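Long-range contacts in CRISPR-associated protein,CRISPR-associated endonuclease Cas9 (Corynebacterium diphtheriae, PDB 6JOO), which cuts double-stranded target DNA under the guidance of bound RNA, as the magnesium-dependent endonuclease of a type II-C CRISPR defence system: residues A574-F579 / Q626-L631; W490-R495 / A527-T532; S581-E586 / A615-A620; K836-E841 / P877-I882. All coordinates share one frame; numbering follows the deposited sequence.

Contact 1: residues A574-F579 / Q626-L631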
loop_
_atom_site.group_PDB
_atom_site.type_symbol
_atom_site.label_atom_id
_atom_site.label_comp_id
_atom_site.label_asym_id
_atom_site.label_seq_id
_atom_site.Cartn_x
_atom_site.Cartn_y
_atom_site.Cartn_z
ATOM N N ALA A 574 -29.096 7.928 4.567
ATOM C CA ALA A 574 -28.720 9.013 3.669
ATOM C C ALA A 574 -29.941 9.754 3.144
ATOM O O ALA A 574 -29.868 10.958 2.875
ATOM C CB ALA A 574 -27.888 8.473 2.505
ATOM N N ALA A 575 -31.073 9.061 2.997
ATOM C CA ALA A 575 -32.277 9.716 2.495
ATOM C C ALA A 575 -32.817 10.720 3.505
ATOM O O ALA A 575 -33.200 11.839 3.142
ATOM C CB ALA A 575 -33.336 8.671 2.148
ATOM N N VAL A 576 -32.851 10.335 4.780
ATOM C CA VAL A 576 -33.293 11.251 5.828
ATOM C C VAL A 576 -32.362 12.456 5.904
ATOM O O VAL A 576 -32.798 13.583 6.165
ATOM C CB VAL A 576 -33.380 10.505 7.174
ATOM C CG1 VAL A 576 -33.668 11.470 8.316
ATOM C CG2 VAL A 576 -34.445 9.416 7.109
ATOM N N ILE A 577 -31.071 12.238 5.651
ATOM C CA ILE A 577 -30.080 13.304 5.767
ATOM C C ILE A 577 -30.303 14.382 4.710
ATOM O O ILE A 577 -30.032 15.566 4.954
ATOM C CB ILE A 577 -28.665 12.688 5.703
ATOM C CG1 ILE A 577 -28.360 11.936 7.002
ATOM C CG2 ILE A 577 -27.600 13.732 5.430
ATOM C CD1 ILE A 577 -29.125 12.450 8.212
ATOM N N ALA A 578 -30.834 14.009 3.539
ATOM C CA ALA A 578 -31.105 14.987 2.492
ATOM C C ALA A 578 -32.187 15.989 2.873
ATOM O O ALA A 578 -32.390 16.961 2.139
ATOM C CB ALA A 578 -31.505 14.276 1.200
ATOM N N PHE A 579 -32.883 15.783 3.989
ATOM C CA PHE A 579 -33.977 16.655 4.410
ATOM C C PHE A 579 -33.795 17.098 5.857
ATOM O O PHE A 579 -34.700 16.978 6.685
ATOM C CB PHE A 579 -35.323 15.956 4.238
ATOM C CG PHE A 579 -35.599 15.506 2.834
ATOM C CD1 PHE A 579 -35.378 16.355 1.765
ATOM C CD2 PHE A 579 -36.074 14.231 2.580
ATOM C CE1 PHE A 579 -35.627 15.945 0.470
ATOM C CE2 PHE A 579 -36.327 13.812 1.287
ATOM C CZ PHE A 579 -36.102 14.672 0.230
ATOM N N GLN A 626 -44.113 16.952 8.057
ATOM C CA GLN A 626 -44.922 16.757 6.858
ATOM C C GLN A 626 -44.082 16.188 5.723
ATOM O O GLN A 626 -44.568 15.380 4.922
ATOM C CB GLN A 626 -45.571 18.075 6.438
ATOM C CG GLN A 626 -46.537 17.949 5.273
ATOM C CD GLN A 626 -47.161 19.277 4.893
ATOM O OE1 GLN A 626 -46.880 20.304 5.508
ATOM N NE2 GLN A 626 -48.012 19.262 3.873
ATOM N N LYS A 627 -42.812 16.595 5.643
ATOM C CA LYS A 627 -41.912 16.034 4.641
ATOM C C LYS A 627 -41.499 14.613 5.005
ATOM O O LYS A 627 -41.451 13.733 4.137
ATOM C CB LYS A 627 -40.678 16.923 4.487
ATOM C CG LYS A 627 -40.978 18.361 4.091
ATOM C CD LYS A 627 -39.694 19.161 3.941
ATOM C CE LYS A 627 -39.969 20.593 3.506
ATOM N NZ LYS A 627 -38.709 21.350 3.252
HETATM N N MSE A 628 -41.196 14.373 6.277
HETATM C CA MSE A 628 -40.727 13.068 6.728
HETATM C C MSE A 628 -41.808 12.005 6.573
HETATM O O MSE A 628 -41.541 10.907 6.088
HETATM C CB MSE A 628 -40.263 13.139 8.183
HETATM C CG MSE A 628 -39.017 13.983 8.396
HETATM SE SE MSE A 628 -37.510 13.362 7.325
HETATM C CE MSE A 628 -37.460 11.505 7.917
ATOM N N GLU A 629 -43.031 12.340 6.992
ATOM C CA GLU A 629 -44.146 11.415 6.821
ATOM C C GLU A 629 -44.425 11.165 5.344
ATOM O O GLU A 629 -44.782 10.049 4.950
ATOM C CB GLU A 629 -45.395 11.952 7.524
ATOM C CG GLU A 629 -45.287 12.023 9.047
ATOM C CD GLU A 629 -46.624 12.292 9.716
ATOM O OE1 GLU A 629 -47.667 12.077 9.065
ATOM O OE2 GLU A 629 -46.634 12.719 10.890
ATOM N N LYS A 630 -44.264 12.195 4.509
ATOM C CA LYS A 630 -44.360 11.984 3.069
ATOM C C LYS A 630 -43.210 11.120 2.568
ATOM O O LYS A 630 -43.399 10.275 1.686
ATOM C CB LYS A 630 -44.385 13.327 2.337
ATOM N N LEU A 631 -42.012 11.308 3.130
ATOM C CA LEU A 631 -40.861 10.522 2.696
ATOM C C LEU A 631 -40.964 9.076 3.165
ATOM O O LEU A 631 -40.541 8.157 2.454
ATOM C CB LEU A 631 -39.560 11.151 3.202
ATOM C CG LEU A 631 -38.276 10.359 2.915
ATOM C CD1 LEU A 631 -38.061 10.192 1.415
ATOM C CD2 LEU A 631 -37.051 10.993 3.572
#
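The branched end of Leu-631 touches the edge of the Phe-579 ring. CD2 of Leu-631 lies in the plane of the ring, 3.5 Å from CD2 of Phe-579. The other methyl, CD1 of Leu-631, is 4.0 Å from CE2 of Phe-579. CG of Leu-631 is anti to the backbone N (chi1 175°), on a side chain whose bond from the backbone already points toward the partner segment. CD2 of Leu-631 also lies 4.0 Å from the carbonyl O of Ala-575. A second apolar pair joins Met-628 and Val-576. Met-628, present as selenomethionine, ends in the methyl CE, which sits 3.8 Å from CG1 of Val-576 and equally far from CG2. The two side chains cross at about a right angle. Met-628 is folded at chi2 and chi3, and the second bend (-55°) sets where CE lies. No hydrogen bond links the segments. The contact lies in the RuvC nuclease domain, which has an RNase H-like fold. It joins helix 569-577 and the residues following it to the long helix 615-641. Further out, Ala-575 and Phe-579 rest on Ile-22 of strand 16-24, which places this side of the contact against the central sheet. Pro-30 touches both Phe-579 and Leu-631. The carbonyl O of Phe-579 accepts a hydrogen bond from NE1 of Trp-624, one turn of helix before Met-628.

Contact 2: residues W490-R495 / A527-T532; sequences WGAPER and ASHGTT
Arg-495 and Thr-532 form a parallel beta bridge where two neighbouring strands of the RuvC mixed sheet begin. Strands 495-499 and 532-536 start here, and 532-536 is the outermost strand at this side of the sheet within the chain. A Gly/Ser-rich stretch, apparently the engineered junction of the fusion, lies between the two segments. OG1 of Thr-531 donates to the carbonyl O of Pro-493 at 2.8 Å. The donor sits nearly along the C=O axis, at a C=O...OG1 angle of 160°. OG1 of Thr-531 is beside its own backbone N (chi1 -59°). CG2, the other branch, lies by the carbonyl O of Glu-494. That same oxygen of Glu-494 takes a weak bond from the backbone N of Thr-532, 3.5 Å away. A CA-H...O contact follows, with CA of Arg-495 3.5 Å from O of Thr-532. The side chains of Arg-495 and Thr-532 share one face of the sheet, and CB of Thr-532 is at the edge of the guanidinium. Ahead of the strands, CB of Ala-492 packs obliquely against the His-529 ring, 3.7 Å from CD2 of His-529. Strand 6-12 flanks Arg-495 through a backbone bond to Val-8. Of the two hydrogen bonds crossing between these segments, the backbone one is weak, and the hydroxyl of Thr-531 adds a second tie just ahead of the bridge.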
loop_
_atom_site.group_PDB
_atom_site.type_symbol
_atom_site.label_atom_id
_atom_site.label_comp_id
_atom_site.label_asym_id
_atom_site.label_seq_id
_atom_site.Cartn_x
_atom_site.Cartn_y
_atom_site.Cartn_z
ATOM N N TRP A 490 -30.080 14.238 -13.933
ATOM C CA TRP A 490 -31.128 15.119 -13.426
ATOM C C TRP A 490 -30.599 16.517 -13.122
ATOM O O TRP A 490 -31.215 17.258 -12.349
ATOM C CB TRP A 490 -31.782 14.516 -12.181
ATOM C CG TRP A 490 -32.234 13.106 -12.363
ATOM C CD1 TRP A 490 -33.207 12.656 -13.207
ATOM C CD2 TRP A 490 -31.739 11.954 -11.672
ATOM N NE1 TRP A 490 -33.346 11.295 -13.089
ATOM C CE2 TRP A 490 -32.457 10.840 -12.151
ATOM C CE3 TRP A 490 -30.759 11.757 -10.694
ATOM C CZ2 TRP A 490 -32.224 9.547 -11.688
ATOM C CZ3 TRP A 490 -30.529 10.472 -10.234
ATOM C CH2 TRP A 490 -31.259 9.383 -10.733
ATOM N N GLY A 491 -29.473 16.891 -13.716
ATOM C CA GLY A 491 -28.873 18.180 -13.441
ATOM C C GLY A 491 -28.284 18.259 -12.042
ATOM O O GLY A 491 -28.152 17.272 -11.326
ATOM N N ALA A 492 -27.919 19.478 -11.666
ATOM C CA ALA A 492 -27.401 19.721 -10.334
ATOM C C ALA A 492 -28.517 19.580 -9.303
ATOM O O ALA A 492 -29.694 19.768 -9.620
ATOM C CB ALA A 492 -26.777 21.110 -10.259
ATOM N N PRO A 493 -28.169 19.239 -8.067
ATOM C CA PRO A 493 -29.156 19.185 -6.989
ATOM C C PRO A 493 -29.309 20.531 -6.295
ATOM O O PRO A 493 -28.520 21.456 -6.488
ATOM C CB PRO A 493 -28.552 18.137 -6.048
ATOM C CG PRO A 493 -27.074 18.379 -6.185
ATOM C CD PRO A 493 -26.856 18.742 -7.632
ATOM N N GLU A 494 -30.361 20.626 -5.480
ATOM C CA GLU A 494 -30.631 21.827 -4.699
ATOM C C GLU A 494 -29.840 21.848 -3.395
ATOM O O GLU A 494 -29.317 22.897 -3.003
ATOM C CB GLU A 494 -32.133 21.947 -4.413
ATOM C CG GLU A 494 -33.025 21.413 -5.535
ATOM C CD GLU A 494 -32.728 22.033 -6.898
ATOM O OE1 GLU A 494 -32.420 23.243 -6.952
ATOM O OE2 GLU A 494 -32.789 21.308 -7.917
ATOM N N ARG A 495 -29.715 20.699 -2.729
ATOM C CA ARG A 495 -28.993 20.593 -1.471
ATOM C C ARG A 495 -28.226 19.280 -1.423
ATOM O O ARG A 495 -28.735 18.238 -1.841
ATOM C CB ARG A 495 -29.944 20.670 -0.267
ATOM C CG ARG A 495 -30.834 21.913 -0.215
ATOM C CD ARG A 495 -31.559 21.995 1.124
ATOM N NE ARG A 495 -30.724 22.599 2.160
ATOM C CZ ARG A 495 -30.855 22.360 3.460
ATOM N NH1 ARG A 495 -31.783 21.515 3.888
ATOM N NH2 ARG A 495 -30.051 22.957 4.332
ATOM N N ALA A 527 -20.507 25.401 -7.068
ATOM C CA ALA A 527 -20.659 26.817 -6.737
ATOM C C ALA A 527 -21.417 27.565 -7.827
ATOM O O ALA A 527 -22.171 28.503 -7.538
ATOM C CB ALA A 527 -19.288 27.452 -6.507
ATOM N N SER A 528 -21.232 27.156 -9.084
ATOM C CA SER A 528 -21.883 27.827 -10.207
ATOM C C SER A 528 -23.401 27.745 -10.110
ATOM O O SER A 528 -24.106 28.701 -10.454
ATOM C CB SER A 528 -21.403 27.213 -11.523
ATOM O OG SER A 528 -22.241 27.583 -12.602
ATOM N N HIS A 529 -23.922 26.612 -9.650
ATOM C CA HIS A 529 -25.353 26.350 -9.651
ATOM C C HIS A 529 -26.032 26.750 -8.346
ATOM O O HIS A 529 -27.237 26.522 -8.195
ATOM C CB HIS A 529 -25.614 24.868 -9.943
ATOM C CG HIS A 529 -24.913 24.355 -11.164
ATOM N ND1 HIS A 529 -23.539 24.256 -11.250
ATOM C CD2 HIS A 529 -25.395 23.901 -12.345
ATOM C CE1 HIS A 529 -23.207 23.770 -12.432
ATOM N NE2 HIS A 529 -24.314 23.545 -13.116
ATOM N N GLY A 530 -25.292 27.338 -7.408
ATOM C CA GLY A 530 -25.866 27.784 -6.153
ATOM C C GLY A 530 -26.514 26.671 -5.357
ATOM O O GLY A 530 -27.725 26.689 -5.120
ATOM N N THR A 531 -25.715 25.693 -4.947
ATOM C CA THR A 531 -26.190 24.556 -4.171
ATOM C C THR A 531 -25.630 24.649 -2.759
ATOM O O THR A 531 -24.430 24.878 -2.576
ATOM C CB THR A 531 -25.776 23.235 -4.823
ATOM O OG1 THR A 531 -26.322 23.164 -6.145
ATOM C CG2 THR A 531 -26.281 22.055 -4.007
ATOM N N THR A 532 -26.501 24.485 -1.770
ATOM C CA THR A 532 -26.079 24.516 -0.380
ATOM C C THR A 532 -25.498 23.165 0.015
ATOM O O THR A 532 -26.053 22.113 -0.319
ATOM C CB THR A 532 -27.258 24.873 0.527
ATOM O OG1 THR A 532 -28.093 25.834 -0.131
ATOM C CG2 THR A 532 -26.763 25.467 1.836
#

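Contact 3: residues S581-E586 / A615-A620; sequences SDYVAE and AEHRAA
Tyr-583 presents the edge of its ring to a face of His-617. CD1 of Tyr-583 stands 3.2 Å above the imidazole plane, displaced toward the rim. CD1 of Tyr-583 is 3.3 Å from CE1 of His-617. The ring centroids are 5.0 Å apart and the planes stand at 79°, an offset edge-to-face pair. Both side chains leave their helices in the same way. CG of Tyr-583 is anti to its carbonyl carbon, beside the backbone N (chi1 -67°), and CG of His-617 is placed likewise. The bond from the backbone to CB points toward the other segment in Tyr-583. In His-617 it does not, yet the ring still reaches Tyr-583. The contact is a helix crossing at the surface of the RuvC domain, between the first turns of helix 582-591 and helix 615-641. The axes of 582-586 and 615-620 approach to 8.9 Å at 107°. Ala-620 packs on the backbone end of the Tyr-583 side chain and on Val-584. CB of Ala-620 lies 4.3 Å from CB of Tyr-583 and 4.4 Å from CG2 of Val-584. Ser-581 is the N-cap of helix 582-591. OG of Ser-581 accepts from the backbone N of Val-584 at 3.0 Å, which fixes the hydroxyl end of the side chain near CB of Ala-620. On strand 532-536, Tyr-536 packs against Asp-582 and Ala-585, and Arg-534 forms a long, weak ion pair with Asp-582.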
loop_
_atom_site.group_PDB
_atom_site.type_symbol
_atom_site.label_atom_id
_atom_site.label_comp_id
_atom_site.label_asym_id
_atom_site.label_seq_id
_atom_site.Cartn_x
_atom_site.Cartn_y
_atom_site.Cartn_z
ATOM N N SER A 581 -33.131 20.435 7.764
ATOM C CA SER A 581 -32.993 21.883 7.759
ATOM C C SER A 581 -32.079 22.323 8.897
ATOM O O SER A 581 -31.985 21.665 9.938
ATOM C CB SER A 581 -34.362 22.560 7.884
ATOM O OG SER A 581 -34.755 22.699 9.238
ATOM N N ASP A 582 -31.385 23.444 8.683
ATOM C CA ASP A 582 -30.407 23.906 9.665
ATOM C C ASP A 582 -31.078 24.322 10.969
ATOM O O ASP A 582 -30.470 24.210 12.040
ATOM C CB ASP A 582 -29.584 25.062 9.086
ATOM C CG ASP A 582 -28.198 25.175 9.717
ATOM O OD1 ASP A 582 -28.072 24.961 10.940
ATOM O OD2 ASP A 582 -27.227 25.473 8.985
ATOM N N TYR A 583 -32.320 24.809 10.904
ATOM C CA TYR A 583 -33.044 25.115 12.132
ATOM C C TYR A 583 -33.489 23.835 12.826
ATOM O O TYR A 583 -33.534 23.773 14.060
ATOM C CB TYR A 583 -34.231 26.036 11.835
ATOM C CG TYR A 583 -33.808 27.417 11.387
ATOM C CD1 TYR A 583 -33.503 28.407 12.311
ATOM C CD2 TYR A 583 -33.692 27.725 10.038
ATOM C CE1 TYR A 583 -33.103 29.666 11.908
ATOM C CE2 TYR A 583 -33.292 28.980 9.624
ATOM C CZ TYR A 583 -32.999 29.946 10.564
ATOM O OH TYR A 583 -32.600 31.199 10.159
ATOM N N VAL A 584 -33.796 22.796 12.047
ATOM C CA VAL A 584 -33.996 21.467 12.615
ATOM C C VAL A 584 -32.678 20.925 13.155
ATOM O O VAL A 584 -32.660 20.164 14.132
ATOM C CB VAL A 584 -34.622 20.532 11.557
ATOM C CG1 VAL A 584 -34.256 19.073 11.800
ATOM C CG2 VAL A 584 -36.137 20.703 11.537
ATOM N N ALA A 585 -31.554 21.338 12.564
ATOM C CA ALA A 585 -30.256 20.826 12.989
ATOM C C ALA A 585 -29.946 21.200 14.432
ATOM O O ALA A 585 -29.295 20.434 15.151
ATOM C CB ALA A 585 -29.163 21.347 12.064
ATOM N N GLU A 586 -30.389 22.379 14.870
ATOM C CA GLU A 586 -30.152 22.778 16.253
ATOM C C GLU A 586 -30.935 21.897 17.221
ATOM O O GLU A 586 -30.365 21.336 18.163
ATOM C CB GLU A 586 -30.514 24.251 16.446
ATOM N N ALA A 615 -39.425 30.423 18.117
ATOM C CA ALA A 615 -40.750 30.345 17.511
ATOM C C ALA A 615 -40.656 29.920 16.051
ATOM O O ALA A 615 -41.447 29.089 15.587
ATOM C CB ALA A 615 -41.468 31.687 17.642
ATOM N N GLU A 616 -39.689 30.476 15.317
ATOM C CA GLU A 616 -39.457 30.054 13.941
ATOM C C GLU A 616 -38.885 28.643 13.893
ATOM O O GLU A 616 -39.177 27.879 12.965
ATOM C CB GLU A 616 -38.523 31.045 13.240
ATOM C CG GLU A 616 -38.464 32.431 13.889
ATOM C CD GLU A 616 -37.094 32.745 14.475
ATOM O OE1 GLU A 616 -36.196 33.183 13.723
ATOM O OE2 GLU A 616 -36.902 32.544 15.691
ATOM N N HIS A 617 -38.067 28.280 14.889
ATOM C CA HIS A 617 -37.574 26.910 14.991
ATOM C C HIS A 617 -38.726 25.923 15.111
ATOM O O HIS A 617 -38.636 24.798 14.607
ATOM C CB HIS A 617 -36.632 26.773 16.190
ATOM C CG HIS A 617 -35.314 27.469 16.019
ATOM N ND1 HIS A 617 -35.200 28.747 15.510
ATOM C CD2 HIS A 617 -34.053 27.071 16.312
ATOM C CE1 HIS A 617 -33.927 29.100 15.487
ATOM N NE2 HIS A 617 -33.210 28.099 15.966
ATOM N N ARG A 618 -39.823 26.331 15.760
ATOM C CA ARG A 618 -40.998 25.476 15.862
ATOM C C ARG A 618 -41.776 25.439 14.559
ATOM O O ARG A 618 -42.379 24.409 14.239
ATOM C CB ARG A 618 -41.903 25.944 17.008
ATOM C CG ARG A 618 -43.245 25.207 17.147
ATOM C CD ARG A 618 -43.110 23.733 17.556
ATOM N NE ARG A 618 -41.762 23.369 17.991
ATOM C CZ ARG A 618 -41.408 22.162 18.423
ATOM N NH1 ARG A 618 -40.158 21.923 18.788
ATOM N NH2 ARG A 618 -42.306 21.191 18.496
ATOM N N ALA A 619 -41.758 26.529 13.786
ATOM C CA ALA A 619 -42.402 26.493 12.479
ATOM C C ALA A 619 -41.713 25.499 11.554
ATOM O O ALA A 619 -42.362 24.898 10.690
ATOM C CB ALA A 619 -42.414 27.887 11.853
ATOM N N ALA A 620 -40.406 25.297 11.737
ATOM C CA ALA A 620 -39.678 24.360 10.889
ATOM C C ALA A 620 -40.079 22.918 11.178
ATOM O O ALA A 620 -40.194 22.106 10.253
ATOM C CB ALA A 620 -38.172 24.544 11.073
#

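Contact 4: residues K836-E841 / P877-I882; sequences KAVEAE and PELSKI
Val-838 carries the tight part of this contact, and its methyl CG2 does most of the touching. CG2 of Val-838 lies 3.5 Å from CD2 of Leu-879 and 3.7 Å from CG1 of Ile-882. The methyl thus enters between two side chains about one turn apart on helix 877-884. CG2 of Val-838 also sits 3.4 Å from the carbonyl O of Glu-878, just before Leu-879. CG2 of Val-838 is anti to its carbonyl carbon, while CG1 is anti to the backbone N (chi1 174°); both methyls reach CD2 of Leu-879. All three apolar residues are buried. The axes of 836-841 and 877-882 come within 8.8 Å and their directions differ by 116°, so the close packing is confined to a short crossing.

The other side of the contact is more exposed and edged by carboxylates. CB of Ala-837 rests on the aliphatic part of Glu-878, 3.6 Å from CG of Glu-878. A bend at chi2 (75°) sets CD of Glu-878. The loose end is at Glu-841, which is exposed: OE2 of Glu-841 only approaches CD1 of Leu-879, at 4.2 Å. OE1 of Glu-841 is 6.4 Å from OE1 of Glu-878, so the like charges probably repel mildly. No hydrogen bond crosses the contact.

The crossing lies in the Cas9 C-terminal domain. Between helices 833-842 and 877-884 the chain makes the antiparallel strands 847-855 and 858-863. Val-838 also packs on Ile-845, in the loop leading to the first of these strands, and Ile-882 reaches back to Gln-834 and Val-835 of helix 833-842.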
loop_
_atom_site.group_PDB
_atom_site.type_symbol
_atom_site.label_atom_id
_atom_site.label_comp_id
_atom_site.label_asym_id
_atom_site.label_seq_id
_atom_site.Cartn_x
_atom_site.Cartn_y
_atom_site.Cartn_z
ATOM N N LYS A 836 -31.440 -22.496 4.856
ATOM C CA LYS A 836 -32.876 -22.425 5.099
ATOM C C LYS A 836 -33.168 -21.956 6.515
ATOM O O LYS A 836 -34.136 -21.220 6.745
ATOM C CB LYS A 836 -33.520 -23.785 4.830
ATOM C CG LYS A 836 -33.694 -24.089 3.352
ATOM C CD LYS A 836 -33.966 -25.560 3.111
ATOM C CE LYS A 836 -34.173 -25.837 1.631
ATOM N NZ LYS A 836 -34.141 -27.295 1.333
ATOM N N ALA A 837 -32.337 -22.361 7.477
ATOM C CA ALA A 837 -32.495 -21.862 8.838
ATOM C C ALA A 837 -32.274 -20.356 8.891
ATOM O O ALA A 837 -32.996 -19.642 9.595
ATOM C CB ALA A 837 -31.536 -22.584 9.781
ATOM N N VAL A 838 -31.283 -19.855 8.149
ATOM C CA VAL A 838 -31.134 -18.411 8.000
ATOM C C VAL A 838 -32.356 -17.832 7.297
ATOM O O VAL A 838 -32.947 -16.845 7.750
ATOM C CB VAL A 838 -29.834 -18.075 7.246
ATOM C CG1 VAL A 838 -29.754 -16.580 6.964
ATOM C CG2 VAL A 838 -28.612 -18.535 8.036
ATOM N N GLU A 839 -32.771 -18.459 6.190
ATOM C CA GLU A 839 -33.866 -17.915 5.391
ATOM C C GLU A 839 -35.185 -17.945 6.151
ATOM O O GLU A 839 -36.001 -17.026 6.021
ATOM C CB GLU A 839 -33.992 -18.683 4.076
ATOM C CG GLU A 839 -33.111 -18.161 2.951
ATOM C CD GLU A 839 -33.354 -18.893 1.643
ATOM O OE1 GLU A 839 -34.053 -19.930 1.661
ATOM O OE2 GLU A 839 -32.850 -18.429 0.597
ATOM N N ALA A 840 -35.421 -18.996 6.939
ATOM C CA ALA A 840 -36.639 -19.053 7.743
ATOM C C ALA A 840 -36.703 -17.886 8.719
ATOM O O ALA A 840 -37.748 -17.241 8.867
ATOM C CB ALA A 840 -36.714 -20.384 8.488
ATOM N N GLU A 841 -35.587 -17.595 9.389
ATOM C CA GLU A 841 -35.578 -16.532 10.388
ATOM C C GLU A 841 -35.552 -15.150 9.748
ATOM O O GLU A 841 -36.115 -14.200 10.303
ATOM C CB GLU A 841 -34.383 -16.709 11.326
ATOM C CG GLU A 841 -34.148 -15.544 12.281
ATOM C CD GLU A 841 -33.329 -15.941 13.495
ATOM O OE1 GLU A 841 -33.277 -17.149 13.806
ATOM O OE2 GLU A 841 -32.739 -15.046 14.138
ATOM N N PRO A 877 -27.131 -19.577 15.557
ATOM C CA PRO A 877 -25.748 -19.820 15.115
ATOM C C PRO A 877 -25.612 -20.006 13.614
ATOM O O PRO A 877 -24.495 -19.889 13.093
ATOM C CB PRO A 877 -25.359 -21.096 15.873
ATOM C CG PRO A 877 -26.659 -21.783 16.134
ATOM C CD PRO A 877 -27.650 -20.682 16.382
ATOM N N GLU A 878 -26.709 -20.291 12.905
ATOM C CA GLU A 878 -26.639 -20.472 11.459
ATOM C C GLU A 878 -26.291 -19.173 10.748
ATOM O O GLU A 878 -25.712 -19.198 9.654
ATOM C CB GLU A 878 -27.967 -21.018 10.934
ATOM C CG GLU A 878 -28.237 -22.482 11.271
ATOM C CD GLU A 878 -28.645 -22.706 12.719
ATOM O OE1 GLU A 878 -28.794 -21.717 13.466
ATOM O OE2 GLU A 878 -28.819 -23.880 13.111
ATOM N N LEU A 879 -26.639 -18.032 11.347
ATOM C CA LEU A 879 -26.324 -16.751 10.726
ATOM C C LEU A 879 -24.816 -16.521 10.683
ATOM O O LEU A 879 -24.288 -16.042 9.673
ATOM C CB LEU A 879 -27.022 -15.612 11.473
ATOM C CG LEU A 879 -28.517 -15.701 11.812
ATOM C CD1 LEU A 879 -29.044 -14.332 12.226
ATOM C CD2 LEU A 879 -29.342 -16.268 10.667
ATOM N N SER A 880 -24.106 -16.869 11.761
ATOM C CA SER A 880 -22.655 -16.698 11.781
ATOM C C SER A 880 -21.981 -17.566 10.724
ATOM O O SER A 880 -20.956 -17.176 10.152
ATOM C CB SER A 880 -22.107 -17.019 13.172
ATOM O OG SER A 880 -22.115 -15.872 14.008
ATOM N N LYS A 881 -22.544 -18.744 10.448
ATOM C CA LYS A 881 -21.984 -19.607 9.413
ATOM C C LYS A 881 -22.176 -19.006 8.026
ATOM O O LYS A 881 -21.264 -19.048 7.194
ATOM C CB LYS A 881 -22.621 -20.997 9.487
ATOM C CG LYS A 881 -22.253 -21.796 10.733
ATOM C CD LYS A 881 -20.780 -22.192 10.739
ATOM C CE LYS A 881 -20.304 -22.563 12.138
ATOM N NZ LYS A 881 -20.412 -21.415 13.084
ATOM N N ILE A 882 -23.353 -18.439 7.759
ATOM C CA ILE A 882 -23.668 -18.000 6.405
ATOM C C ILE A 882 -23.169 -16.580 6.145
ATOM O O ILE A 882 -22.716 -16.272 5.035
ATOM C CB ILE A 882 -25.184 -18.130 6.161
ATOM C CG1 ILE A 882 -25.587 -19.601 6.108
ATOM C CG2 ILE A 882 -25.607 -17.421 4.880
ATOM C CD1 ILE A 882 -24.846 -20.404 5.055
#

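In the fold
Contacts 1, 2 and 3 cluster in the RuvC domain, while contact 4 stands apart in the C-terminal domain, its centre about 33 Å from that of contact 1. Contacts 1 and 3 share helix 615-641, with centres about 15 Å apart. Helices 569-577 and 582-591 follow each other in the chain and meet that long helix in turn. Contact 2 touches contact 3, where NH1 of Arg-495 packs 4.1 Å from CA of Ser-581. None of the four includes a residue of the zinc site at His-712 and His-719. Contact 4 comes nearest to the bound nucleic acid, at about 5 Å between nearest atoms. The nearest atom of contact 1 is about 18 Å from the bound nucleic acid.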